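Local coordinates for PrgB (Enterococcus faecalis, PDB 6GED), which is probably a plasmid-encoded, cell-wall-attached surface adhesin of the antigen I/II family, represented here by its glucan-binding-protein-C-like domain, which was crystallised with bound nucleic acid, at residues Y21-I26 with Y225-Y230; E134-P139 with K170-I175; P192-L197 with S271-A276; S198-S203 with E212-F217; G208-F213 with F284-K289. All coordinates share one frame; numbering follows the deposited sequence.

Contact 1 of 5, residues Y21-I26 with Y225-Y230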
# COMPACT_ATOMS: atom_id res chain seq x y z
N TYR A 21 4.81 15.02 15.50
CA TYR A 21 3.47 15.45 15.84
C TYR A 21 2.70 16.06 14.69
O TYR A 21 3.27 16.68 13.81
CB TYR A 21 3.51 16.52 16.92
CG TYR A 21 3.80 16.02 18.30
CD1 TYR A 21 5.09 15.96 18.76
CD2 TYR A 21 2.78 15.64 19.15
CE1 TYR A 21 5.37 15.52 20.03
CE2 TYR A 21 3.05 15.20 20.42
CZ TYR A 21 4.35 15.14 20.85
OH TYR A 21 4.63 14.71 22.12
N VAL A 22 1.40 15.80 14.68
CA VAL A 22 0.53 16.51 13.75
C VAL A 22 0.09 17.81 14.42
O VAL A 22 -0.01 17.90 15.65
CB VAL A 22 -0.65 15.62 13.32
CG1 VAL A 22 -1.65 16.40 12.48
CG2 VAL A 22 -0.15 14.43 12.54
N ASN A 23 -0.13 18.85 13.61
CA ASN A 23 -0.54 20.13 14.20
C ASN A 23 -2.03 20.19 14.47
O ASN A 23 -2.53 21.24 14.91
CB ASN A 23 -0.10 21.29 13.30
CG ASN A 23 1.40 21.35 13.13
OD1 ASN A 23 2.12 21.75 14.05
ND2 ASN A 23 1.89 20.94 11.96
N GLU A 24 -2.74 19.10 14.24
CA GLU A 24 -4.12 18.92 14.66
C GLU A 24 -4.17 17.75 15.63
O GLU A 24 -3.47 16.75 15.43
CB GLU A 24 -5.02 18.63 13.48
CG GLU A 24 -5.64 19.85 12.85
CD GLU A 24 -6.78 19.46 11.94
OE1 GLU A 24 -6.96 18.24 11.75
OE2 GLU A 24 -7.48 20.37 11.44
N ALA A 25 -4.98 17.87 16.68
CA ALA A 25 -5.12 16.78 17.64
C ALA A 25 -5.73 15.57 16.94
O ALA A 25 -6.74 15.67 16.25
CB ALA A 25 -5.98 17.21 18.83
N ILE A 26 -5.09 14.41 17.11
CA ILE A 26 -5.46 13.19 16.39
C ILE A 26 -5.84 12.13 17.41
O ILE A 26 -5.11 11.90 18.37
CB ILE A 26 -4.32 12.70 15.48
CG1 ILE A 26 -4.21 13.57 14.23
CG2 ILE A 26 -4.56 11.25 15.08
CD1 ILE A 26 -5.52 14.07 13.72
N TYR A 225 0.00 16.33 7.41
CA TYR A 225 1.45 16.36 7.42
C TYR A 225 1.93 16.14 8.85
O TYR A 225 1.38 16.71 9.78
CB TYR A 225 1.92 17.72 6.89
CG TYR A 225 3.38 17.89 7.11
CD1 TYR A 225 3.88 18.79 8.04
CD2 TYR A 225 4.26 17.09 6.42
CE1 TYR A 225 5.28 18.89 8.25
CE2 TYR A 225 5.62 17.17 6.62
CZ TYR A 225 6.13 18.07 7.52
OH TYR A 225 7.51 18.08 7.66
N ILE A 226 2.96 15.31 9.02
CA ILE A 226 3.58 15.07 10.32
C ILE A 226 4.80 15.97 10.44
O ILE A 226 5.68 15.95 9.57
CB ILE A 226 4.02 13.60 10.47
CG1 ILE A 226 2.85 12.64 10.23
CG2 ILE A 226 4.76 13.41 11.78
CD1 ILE A 226 3.27 11.14 10.23
N ASN A 227 4.88 16.74 11.52
CA ASN A 227 6.04 17.60 11.74
C ASN A 227 7.30 16.77 11.69
O ASN A 227 7.39 15.74 12.35
CB ASN A 227 5.97 18.29 13.10
CG ASN A 227 4.81 19.23 13.18
OD1 ASN A 227 4.59 20.01 12.27
ND2 ASN A 227 4.08 19.17 14.28
N GLY A 228 8.24 17.19 10.84
CA GLY A 228 9.49 16.49 10.71
C GLY A 228 9.50 15.43 9.64
O GLY A 228 10.55 14.83 9.42
N SER A 229 8.38 15.21 8.96
CA SER A 229 8.32 14.27 7.84
C SER A 229 8.88 14.89 6.56
O SER A 229 8.63 16.06 6.26
CB SER A 229 6.88 13.84 7.57
OG SER A 229 6.87 12.97 6.45
N TYR A 230 9.62 14.10 5.81
CA TYR A 230 10.07 14.55 4.50
C TYR A 230 8.97 14.39 3.44
O TYR A 230 9.16 14.79 2.28
CB TYR A 230 11.33 13.77 4.10
CG TYR A 230 12.51 14.17 4.90
CD1 TYR A 230 13.39 15.15 4.44
CD2 TYR A 230 12.73 13.63 6.18
CE1 TYR A 230 14.50 15.54 5.22
CE2 TYR A 230 13.84 14.02 6.95
CZ TYR A 230 14.71 14.96 6.44
OH TYR A 230 15.82 15.38 7.17
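Asn23 and Asn227 bring two loops together by trading amide hydrogen bonds, a worked example of how segments without regular structure can still be joined specifically. The tight part centres on Asn227, whose side chain is buried. Its CG is anti to its own carbonyl carbon (chi1 -64°), which keeps the amide on the same side as the backbone N and close over Tyr21 O. That N donates to Tyr21 O at 2.8 Å. Further out, Asn23 ND2 gives a bond of 2.9 Å to Asn227 OD1. The return bond, from Asn227 ND2 to Asn23 OD1, is longer at 3.2 Å and meets the oxygen from above its carbonyl plane. The two amide planes are 64° apart, consistent with this mismatch. Beside this polar cluster the apolar packing is light: Val22 CG2 reaches Ile226 CG1 at 4.2 Å, and both side chains also touch Val273 of strand 272-276. The looser side belongs to Tyr21, an exposed residue whose CB bond points away from the partner loop. Residues Ile226 to Ser229 form a type II turn, closed by Ser229 N donating to Ile226 O at 2.9 Å; from outside the turn, Tyr225 OH donates to Ser229 O on a lone pair. Polar groups thus do most of the joining here, the amide pair and the backbone bond together holding the N-terminal segment to this turn.

Contact 2 of 5, residues E134-P139 with K170-I175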
# COMPACT_ATOMS: atom_id res chain seq x y z
N GLU A 134 -7.94 -0.71 -7.62
CA GLU A 134 -8.18 -0.42 -9.04
C GLU A 134 -6.91 0.14 -9.66
O GLU A 134 -6.45 1.21 -9.27
CB GLU A 134 -9.35 0.55 -9.25
CG GLU A 134 -9.67 0.70 -10.75
CD GLU A 134 -10.98 1.43 -10.99
OE1 GLU A 134 -11.45 1.40 -12.15
OE2 GLU A 134 -11.54 2.01 -10.01
N LEU A 135 -6.39 -0.55 -10.68
CA LEU A 135 -5.24 -0.03 -11.42
C LEU A 135 -5.52 1.39 -11.86
O LEU A 135 -6.58 1.68 -12.43
CB LEU A 135 -4.96 -0.92 -12.65
CG LEU A 135 -3.71 -0.55 -13.47
CD1 LEU A 135 -3.07 -1.81 -14.07
CD2 LEU A 135 -4.08 0.41 -14.59
N GLN A 136 -4.57 2.28 -11.67
CA GLN A 136 -4.67 3.60 -12.28
C GLN A 136 -3.55 3.89 -13.26
O GLN A 136 -3.79 4.60 -14.24
CB GLN A 136 -4.67 4.70 -11.20
CG GLN A 136 -5.65 4.48 -10.05
CD GLN A 136 -7.03 4.92 -10.41
OE1 GLN A 136 -7.40 6.09 -10.23
NE2 GLN A 136 -7.83 3.98 -10.91
N SER A 137 -2.33 3.42 -13.01
CA SER A 137 -1.23 3.67 -13.95
C SER A 137 -0.23 2.51 -13.87
O SER A 137 -0.01 1.94 -12.79
CB SER A 137 -0.51 5.00 -13.62
OG SER A 137 0.54 5.31 -14.58
N SER A 138 0.39 2.19 -15.01
CA SER A 138 1.31 1.06 -15.10
C SER A 138 2.33 1.30 -16.22
O SER A 138 1.95 1.72 -17.32
CB SER A 138 0.59 -0.26 -15.38
OG SER A 138 1.49 -1.17 -15.96
N PRO A 139 3.63 1.10 -15.94
CA PRO A 139 4.66 1.29 -16.96
C PRO A 139 5.03 0.03 -17.73
O PRO A 139 6.09 0.03 -18.39
CB PRO A 139 5.86 1.76 -16.13
CG PRO A 139 5.74 0.95 -14.85
CD PRO A 139 4.21 0.94 -14.58
N LYS A 170 0.54 3.11 -10.21
CA LYS A 170 -0.44 3.71 -9.30
C LYS A 170 -1.65 2.80 -9.17
O LYS A 170 -2.16 2.31 -10.16
CB LYS A 170 -0.89 5.11 -9.78
CG LYS A 170 -1.71 5.86 -8.66
CD LYS A 170 -1.63 7.39 -8.80
CE LYS A 170 -2.62 7.94 -9.78
NZ LYS A 170 -2.64 9.45 -9.75
N THR A 171 -2.15 2.65 -7.94
CA THR A 171 -3.29 1.80 -7.65
C THR A 171 -4.19 2.61 -6.72
O THR A 171 -3.68 3.27 -5.83
CB THR A 171 -2.84 0.50 -6.95
OG1 THR A 171 -1.84 -0.16 -7.73
CG2 THR A 171 -4.01 -0.48 -6.68
N ARG A 172 -5.50 2.61 -6.97
CA ARG A 172 -6.43 3.21 -6.01
C ARG A 172 -6.93 2.14 -5.05
O ARG A 172 -7.23 1.02 -5.45
CB ARG A 172 -7.61 3.88 -6.75
CG ARG A 172 -8.48 4.67 -5.77
CD ARG A 172 -9.53 5.59 -6.48
NE ARG A 172 -10.12 6.51 -5.50
CZ ARG A 172 -9.45 7.54 -5.00
NH1 ARG A 172 -8.21 7.77 -5.42
NH2 ARG A 172 -10.01 8.32 -4.08
N LEU A 173 -7.13 2.51 -3.78
CA LEU A 173 -7.58 1.59 -2.76
C LEU A 173 -8.75 2.25 -2.05
O LEU A 173 -8.62 3.38 -1.56
CB LEU A 173 -6.44 1.25 -1.76
CG LEU A 173 -6.82 0.46 -0.48
CD1 LEU A 173 -7.55 -0.83 -0.78
CD2 LEU A 173 -5.55 0.17 0.39
N THR A 174 -9.88 1.55 -2.02
CA THR A 174 -11.05 1.96 -1.25
C THR A 174 -11.31 0.87 -0.22
O THR A 174 -11.34 -0.31 -0.59
CB THR A 174 -12.30 2.15 -2.15
OG1 THR A 174 -11.95 3.07 -3.17
CG2 THR A 174 -13.50 2.75 -1.31
N ILE A 175 -11.52 1.25 1.04
CA ILE A 175 -11.71 0.26 2.10
C ILE A 175 -13.09 0.47 2.71
O ILE A 175 -13.44 1.60 3.05
CB ILE A 175 -10.64 0.41 3.20
CG1 ILE A 175 -9.27 -0.01 2.71
CG2 ILE A 175 -11.00 -0.47 4.45
CD1 ILE A 175 -8.13 0.48 3.63
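Gln136 and Ser137 both face Lys170 in a classic beta bulge, which shifts the register by one residue where antiparallel strands 124-137 and 169-179 pair. The backbone bonds show how a bulge keeps a sheet joined while an extra residue is accommodated. Before it, Glu134 and Arg172 form an ordinary hydrogen-bonded pair, with Arg172 N to Glu134 O at 2.9 Å. At the bulge Lys170 O takes two donors, Gln136 N at 2.8 Å and Ser137 N at 3.1 Å, both arriving from the same face of its carbonyl plane. Lys170 N then returns a bond to Ser137 O, completing the pair beyond the irregularity. Aliphatic contacts come next: CB of Ser137 lies 3.9 Å from CB of Lys170, and CG and CE of the lysine both pass Gln136 CB. The charged ends lead elsewhere, since Lys170 NZ forms a salt bridge with Asp216 and Arg172 NH1 bonds to the backbone O of that same residue. The flat groups of Gln136 and Arg172 are turned 46° from each other, and it is CB of the arginine that the amide meets, 3.8 Å from Gln136 CD. Bent at chi2 (-82°), the glutamine chain folds back on its own strand, where NE2 donates to Leu135 O at 3.0 Å from above the carbonyl plane.

Contact 3 of 5, residues P192-L197 with S271-A276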
# COMPACT_ATOMS: atom_id res chain seq x y z
N PRO A 192 -13.16 11.31 13.08
CA PRO A 192 -12.65 10.72 11.84
C PRO A 192 -11.82 9.47 12.08
O PRO A 192 -11.23 9.29 13.14
CB PRO A 192 -11.79 11.84 11.24
CG PRO A 192 -11.50 12.78 12.41
CD PRO A 192 -12.73 12.71 13.28
N PHE A 193 -11.81 8.60 11.07
CA PHE A 193 -10.82 7.53 11.01
C PHE A 193 -9.46 8.18 10.84
O PHE A 193 -9.32 9.12 10.05
CB PHE A 193 -11.02 6.61 9.79
CG PHE A 193 -12.31 5.79 9.75
CD1 PHE A 193 -12.96 5.37 10.90
CD2 PHE A 193 -12.82 5.41 8.52
CE1 PHE A 193 -14.06 4.58 10.80
CE2 PHE A 193 -13.94 4.63 8.41
CZ PHE A 193 -14.58 4.23 9.56
N ALA A 194 -8.44 7.67 11.53
CA ALA A 194 -7.06 8.07 11.27
C ALA A 194 -6.27 6.83 10.87
O ALA A 194 -6.36 5.81 11.55
CB ALA A 194 -6.40 8.73 12.49
N TYR A 195 -5.55 6.90 9.76
CA TYR A 195 -4.80 5.74 9.26
C TYR A 195 -3.40 6.15 8.84
O TYR A 195 -3.14 7.31 8.55
CB TYR A 195 -5.51 5.04 8.09
CG TYR A 195 -5.93 5.91 6.93
CD1 TYR A 195 -5.14 6.01 5.78
CD2 TYR A 195 -7.16 6.55 6.93
CE1 TYR A 195 -5.58 6.78 4.67
CE2 TYR A 195 -7.57 7.34 5.84
CZ TYR A 195 -6.80 7.43 4.72
OH TYR A 195 -7.22 8.19 3.66
N ALA A 196 -2.48 5.21 8.88
CA ALA A 196 -1.07 5.56 8.67
C ALA A 196 -0.77 5.48 7.18
O ALA A 196 -1.22 4.55 6.52
CB ALA A 196 -0.16 4.58 9.42
N LEU A 197 0.01 6.44 6.67
CA LEU A 197 0.56 6.33 5.32
C LEU A 197 2.07 6.27 5.56
O LEU A 197 2.70 7.30 5.79
CB LEU A 197 0.14 7.51 4.45
CG LEU A 197 -1.40 7.58 4.46
CD1 LEU A 197 -1.97 8.93 4.15
CD2 LEU A 197 -1.97 6.48 3.55
N SER A 271 6.51 9.25 6.55
CA SER A 271 5.10 9.01 6.75
C SER A 271 4.19 10.21 6.81
O SER A 271 4.64 11.32 6.93
CB SER A 271 4.89 8.29 8.09
OG SER A 271 5.74 7.20 8.26
N GLY A 272 2.91 9.95 6.63
CA GLY A 272 1.90 10.95 6.90
C GLY A 272 0.73 10.28 7.61
O GLY A 272 0.78 9.08 7.88
N VAL A 273 -0.32 11.06 7.87
CA VAL A 273 -1.53 10.52 8.48
C VAL A 273 -2.70 10.79 7.53
O VAL A 273 -2.83 11.90 7.03
CB VAL A 273 -1.80 11.15 9.85
CG1 VAL A 273 -3.16 10.65 10.45
CG2 VAL A 273 -0.64 10.82 10.79
N GLY A 274 -3.53 9.80 7.28
CA GLY A 274 -4.78 10.01 6.55
C GLY A 274 -5.89 10.16 7.57
O GLY A 274 -5.93 9.46 8.56
N LEU A 275 -6.78 11.10 7.32
CA LEU A 275 -7.95 11.34 8.16
C LEU A 275 -9.18 11.23 7.27
O LEU A 275 -9.19 11.80 6.17
CB LEU A 275 -7.88 12.73 8.76
CG LEU A 275 -7.03 13.02 9.98
CD1 LEU A 275 -7.53 14.32 10.62
CD2 LEU A 275 -7.14 11.90 10.96
N ALA A 276 -10.21 10.53 7.72
CA ALA A 276 -11.39 10.32 6.87
C ALA A 276 -12.64 10.51 7.70
O ALA A 276 -12.80 9.80 8.69
CB ALA A 276 -11.40 8.93 6.23
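The ring of Tyr195 lies flat across Gly274, with the glycine CA 3.7 Å above the ring plane and over its centre, in a CH-pi contact. Ala276 CB sits at the edge of the same ring, near its plane and 4.2 Å from Tyr195 CE2. The Phe282 ring also meets it, planes about 20° apart. The first torsion explains the overlap: Tyr195 CG stands between its backbone N and carbonyl carbon (chi1 52°), which swings the ring over the neighbouring strand. This cross-strand pairing of an aromatic with a glycine resembles the arrangement known as aromatic rescue of glycine in antiparallel sheets. The second flat group, Phe193, leads away from the partner strand and meets Tyr121 and Phe177 edge-to-face; CB is its nearest apolar contact here, with Ala276 CB. Leu197 lies on the same side of the sheet as Tyr195 and places CD1 3.6 Å from Gly274 N. On the other side, Ala194 CB packs against Leu275 CD2 at 3.6 Å. The strands are joined in regular antiparallel register by six backbone bonds, among them Gly274 N to Tyr195 O at 2.8 Å and Leu197 N to Gly272 O at 3.0 Å. Strand 272-276 continues the small sheet to strand 221-224, where Asn221 receives the bond of Tyr195 OH. The chemistry is therefore largely that of a buried apolar sheet: backbone polar atoms pair with each other, and the absence of a side chain at Gly274 lets the Tyr195 ring and Leu197 CD1 lie against its backbone.

Contact 4 of 5, residues S198-S203 with E212-F217. With NA (sodium ion), chain D.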
# COMPACT_ATOMS: atom_id res chain seq x y z
N SER A 198 2.63 5.08 5.59
CA SER A 198 3.98 4.90 6.11
C SER A 198 4.93 4.38 5.04
O SER A 198 4.50 3.97 3.95
CB SER A 198 3.96 3.92 7.31
OG SER A 198 3.34 4.56 8.40
N SER A 199 6.22 4.38 5.40
CA SER A 199 7.26 3.73 4.58
C SER A 199 7.22 4.26 3.15
O SER A 199 7.28 3.51 2.19
CB SER A 199 7.10 2.21 4.59
OG SER A 199 8.24 1.52 4.08
N LEU A 200 7.13 5.58 3.01
CA LEU A 200 7.08 6.23 1.70
C LEU A 200 8.52 6.65 1.41
O LEU A 200 8.90 7.80 1.53
CB LEU A 200 6.09 7.41 1.71
CG LEU A 200 4.64 7.03 2.01
CD1 LEU A 200 3.68 8.27 2.10
CD2 LEU A 200 4.10 6.07 0.95
N ASN A 201 9.32 5.66 1.04
CA ASN A 201 10.73 5.88 0.81
C ASN A 201 10.97 6.52 -0.57
O ASN A 201 10.15 6.44 -1.48
CB ASN A 201 11.44 4.53 0.90
CG ASN A 201 11.01 3.58 -0.22
OD1 ASN A 201 9.91 3.01 -0.19
ND2 ASN A 201 11.87 3.40 -1.21
N SER A 202 12.15 7.14 -0.70
CA SER A 202 12.51 7.86 -1.92
C SER A 202 14.02 7.82 -2.11
O SER A 202 14.78 8.02 -1.16
CB SER A 202 12.10 9.34 -1.86
OG SER A 202 12.54 10.05 -3.03
N SER A 203 14.44 7.56 -3.36
CA SER A 203 15.82 7.70 -3.78
C SER A 203 15.96 8.77 -4.87
O SER A 203 16.97 8.79 -5.60
CB SER A 203 16.38 6.35 -4.25
OG SER A 203 15.50 5.80 -5.22
N GLU A 212 8.18 6.15 -3.49
CA GLU A 212 6.83 5.68 -3.23
C GLU A 212 5.97 6.86 -2.75
O GLU A 212 6.46 7.77 -2.07
CB GLU A 212 6.88 4.56 -2.19
CG GLU A 212 7.86 3.45 -2.66
CD GLU A 212 7.72 2.14 -1.94
OE1 GLU A 212 6.95 2.07 -0.98
OE2 GLU A 212 8.40 1.16 -2.33
N PHE A 213 4.69 6.85 -3.10
CA PHE A 213 3.85 8.02 -2.87
C PHE A 213 2.44 7.59 -2.51
O PHE A 213 2.05 6.45 -2.75
CB PHE A 213 3.82 8.99 -4.09
CG PHE A 213 3.09 8.43 -5.32
CD1 PHE A 213 3.84 7.90 -6.36
CD2 PHE A 213 1.69 8.50 -5.46
CE1 PHE A 213 3.22 7.40 -7.53
CE2 PHE A 213 1.05 7.99 -6.65
CZ PHE A 213 1.85 7.44 -7.66
N VAL A 214 1.68 8.54 -1.93
CA VAL A 214 0.23 8.43 -1.82
C VAL A 214 -0.34 9.69 -2.48
O VAL A 214 0.36 10.70 -2.66
CB VAL A 214 -0.29 8.24 -0.36
CG1 VAL A 214 0.14 6.86 0.22
CG2 VAL A 214 0.20 9.35 0.57
N SER A 215 -1.58 9.60 -2.91
CA SER A 215 -2.17 10.72 -3.63
C SER A 215 -3.67 10.49 -3.73
O SER A 215 -4.18 9.45 -3.32
CB SER A 215 -1.55 10.85 -5.03
OG SER A 215 -1.83 9.67 -5.74
N ASP A 216 -4.37 11.45 -4.36
CA ASP A 216 -5.73 11.21 -4.85
C ASP A 216 -6.66 10.73 -3.74
O ASP A 216 -7.30 9.67 -3.82
CB ASP A 216 -5.65 10.21 -6.00
CG ASP A 216 -4.83 10.77 -7.15
OD1 ASP A 216 -3.81 10.16 -7.52
OD2 ASP A 216 -5.16 11.86 -7.63
N PHE A 217 -6.64 11.48 -2.63
CA PHE A 217 -7.50 11.14 -1.51
C PHE A 217 -8.96 11.28 -1.90
O PHE A 217 -9.32 12.16 -2.68
CB PHE A 217 -7.15 12.01 -0.31
CG PHE A 217 -5.90 11.53 0.37
CD1 PHE A 217 -5.98 10.55 1.34
CD2 PHE A 217 -4.65 11.95 -0.09
CE1 PHE A 217 -4.76 10.04 1.93
CE2 PHE A 217 -3.46 11.43 0.47
CZ PHE A 217 -3.51 10.49 1.46
NA NA D . 8.29 1.70 1.21
O HOH W 1 8.53 9.37 -0.67
O HOH W 2 10.96 1.23 -3.19
O HOH W 3 10.38 0.48 2.10
O HOH W 4 7.17 -0.23 1.51
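Glu212 crosses Asn201 at a slant and ends at a sodium ion. Its CB is 3.8 Å from the backbone O of Asn201, and CG comes 3.2 Å from Asn201 OD1. The chain is extended beyond CG, carrying Glu212 CD to 2.9 Å from Asn201 OD1. At the tip the two carboxylate oxygens divide their work. OE1 binds the sodium at 2.6 Å, whereas OE2 accepts from a water at 2.7 Å that in turn accepts from Asn201 ND2. CG of Asn201 stands between its backbone N and carbonyl carbon (chi1 65°), which brings OD1 to the sodium at 2.5 Å. The amide and carboxylate planes are 66° apart, and Asn201 OD1 and Glu212 OE1 can probably lie this close because both bind the cation. Ser199 contributes twice, through its backbone O at 2.3 Å from the sodium and more distantly through OG, while two further waters complete six oxygen ligands. Second-shell carboxylates probably steady this set, since Asp246 bonds Asn201 ND2 and Asp260 bonds Ser199 OG. The backbones are joined by Glu212 N donating to Asn201 O at 2.8 Å, nearly straight along the carbonyl direction. The side chain of Leu200, at the centre of an inverse gamma turn, packs at about a right angle on Val214, which also touches Leu197. Carbonyl, serine, asparagine, glutamate and water make an oxygen-only site typical of alkali and alkaline-earth cations, consistent with metal binding by this protein; here it ties a loop to the start of strand 211-215.

Contact 5 of 5, residues G208-F213 with F284-K289. With NA (sodium ion), chain D.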
# COMPACT_ATOMS: atom_id res chain seq x y z
N GLY A 208 17.58 10.38 -11.45
CA GLY A 208 17.52 8.96 -11.19
C GLY A 208 16.66 8.77 -9.97
O GLY A 208 16.21 9.73 -9.35
N GLY A 209 16.46 7.52 -9.62
CA GLY A 209 15.75 7.22 -8.39
C GLY A 209 14.24 7.21 -8.58
O GLY A 209 13.67 7.50 -9.66
N HIS A 210 13.58 6.83 -7.51
CA HIS A 210 12.13 6.77 -7.55
C HIS A 210 11.64 7.04 -6.14
O HIS A 210 12.42 7.01 -5.17
CB HIS A 210 11.64 5.41 -8.06
CG HIS A 210 11.81 4.31 -7.09
ND1 HIS A 210 13.00 3.61 -6.95
CD2 HIS A 210 10.97 3.81 -6.15
CE1 HIS A 210 12.86 2.71 -5.99
NE2 HIS A 210 11.64 2.81 -5.49
N ALA A 211 10.37 7.37 -6.03
CA ALA A 211 9.77 7.50 -4.70
C ALA A 211 8.46 6.75 -4.65
O ALA A 211 7.70 6.75 -5.62
CB ALA A 211 9.52 8.97 -4.30
N GLU A 212 8.18 6.15 -3.49
CA GLU A 212 6.83 5.68 -3.23
C GLU A 212 5.97 6.86 -2.75
O GLU A 212 6.46 7.77 -2.07
CB GLU A 212 6.88 4.56 -2.19
CG GLU A 212 7.86 3.45 -2.66
CD GLU A 212 7.72 2.14 -1.94
OE1 GLU A 212 6.95 2.07 -0.98
OE2 GLU A 212 8.40 1.16 -2.33
N PHE A 213 4.69 6.85 -3.10
CA PHE A 213 3.85 8.02 -2.87
C PHE A 213 2.44 7.59 -2.51
O PHE A 213 2.05 6.45 -2.75
CB PHE A 213 3.82 8.99 -4.09
CG PHE A 213 3.09 8.43 -5.32
CD1 PHE A 213 3.84 7.90 -6.36
CD2 PHE A 213 1.69 8.50 -5.46
CE1 PHE A 213 3.22 7.40 -7.53
CE2 PHE A 213 1.05 7.99 -6.65
CZ PHE A 213 1.85 7.44 -7.66
N PHE A 284 -1.99 4.91 -4.13
CA PHE A 284 -0.59 4.77 -3.72
C PHE A 284 0.16 4.26 -4.93
O PHE A 284 -0.43 3.60 -5.80
CB PHE A 284 -0.41 3.82 -2.50
CG PHE A 284 -0.86 2.40 -2.73
CD1 PHE A 284 -2.17 2.02 -2.46
CD2 PHE A 284 0.03 1.46 -3.26
CE1 PHE A 284 -2.58 0.73 -2.70
CE2 PHE A 284 -0.37 0.16 -3.48
CZ PHE A 284 -1.68 -0.21 -3.22
N GLY A 285 1.46 4.53 -4.98
CA GLY A 285 2.24 4.06 -6.12
C GLY A 285 3.70 4.40 -6.02
O GLY A 285 4.25 4.64 -4.93
N MET A 286 4.33 4.40 -7.19
CA MET A 286 5.77 4.69 -7.32
C MET A 286 5.96 5.62 -8.50
O MET A 286 5.37 5.41 -9.57
CB MET A 286 6.56 3.41 -7.58
CG MET A 286 6.16 2.32 -6.57
SD MET A 286 6.99 0.78 -7.02
CE MET A 286 8.68 1.27 -6.60
N THR A 287 6.81 6.62 -8.34
CA THR A 287 7.06 7.56 -9.42
C THR A 287 8.54 7.69 -9.66
O THR A 287 9.34 7.70 -8.71
CB THR A 287 6.43 8.96 -9.14
OG1 THR A 287 6.72 9.84 -10.22
CG2 THR A 287 6.96 9.58 -7.87
N THR A 288 8.91 7.73 -10.94
CA THR A 288 10.26 8.09 -11.36
C THR A 288 10.30 9.49 -11.95
O THR A 288 11.28 9.85 -12.61
CB THR A 288 10.79 7.07 -12.38
OG1 THR A 288 9.94 7.07 -13.53
CG2 THR A 288 10.81 5.67 -11.81
N LYS A 289 9.23 10.26 -11.78
CA LYS A 289 9.09 11.57 -12.43
C LYS A 289 9.33 11.49 -13.94
O LYS A 289 9.91 12.38 -14.55
CB LYS A 289 10.01 12.60 -11.76
CG LYS A 289 9.86 12.64 -10.23
CD LYS A 289 9.87 14.04 -9.70
CE LYS A 289 11.24 14.67 -9.79
NZ LYS A 289 11.28 15.99 -9.11
NA NA D . 8.29 1.70 1.21
O HOH W 5 13.85 9.52 -11.62
O HOH W 3 10.38 0.48 2.10
O HOH W 4 7.17 -0.23 1.51
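In this antiparallel strand pair Phe213 lies over Gly285 of the neighbouring strand in a CH-pi contact. CA of the glycine lies 3.9 Å from the centroid of the Phe213 ring and over its face, while Thr287 N sits at the ring edge, in its plane. The phenylalanine CG is held between its backbone N and carbonyl carbon (chi1 68°), the setting that lays the ring across the next strand rather than along its own. Backbone bonds fix the register, with Ala211 and Thr287 exchanging two and Phe213 and Gly285 two more; Phe213 N to Gly285 O measures 2.9 Å. On the other side of the sheet, where Glu212 turns to the sodium, Met286 and His210 lie side by side and point the same way. The methionine chain bends at chi3 (70°), bringing its methyl CE 3.4 Å from His210 CD2. Beyond the strands, Thr288 CG2 packs on His210 CB at 3.8 Å, and a water lies within hydrogen-bonding distance of Gly209 O and Thr288 O. Thr287 OG1 closes an ST turn by accepting from Lys289 N at 3.0 Å, and has a second partner in Asp168. In the larger sheet, strand 280-287 stands between 211-215 and 169-179; the aliphatic chain of Lys170 packs on the Phe213 ring, while Lys238 makes a cation-pi contact with it. Strand 299-302 covers the other side through Gln300, which touches Glu212, Phe284 and Met286, and through Phe302, whose ring stacks on Phe284.

Overall arrangement
Contacts 3, 4 and 5 are buried, whereas contacts 1 and 2 are partly buried, but burial alone does not decide the chemistry, since contact 4 buries a polar metal site. Contacts 3 and 5 are regular strand pairs in different sheets, yet both lay an aromatic ring over a cross-strand glycine. Contact 2 belongs to the same large sheet as contact 5 but is interrupted by a bulge, and its Lys170 and Arg172 reach Asp216 in the 212-217 segment of contact 4. Contacts 4 and 5 share strand 211-215, one giving it a sodium site and the other a partner strand. Contact 1, farthest out, joins loops through amides and touches contact 3, where Ser229 OG probably bonds Ser271 O.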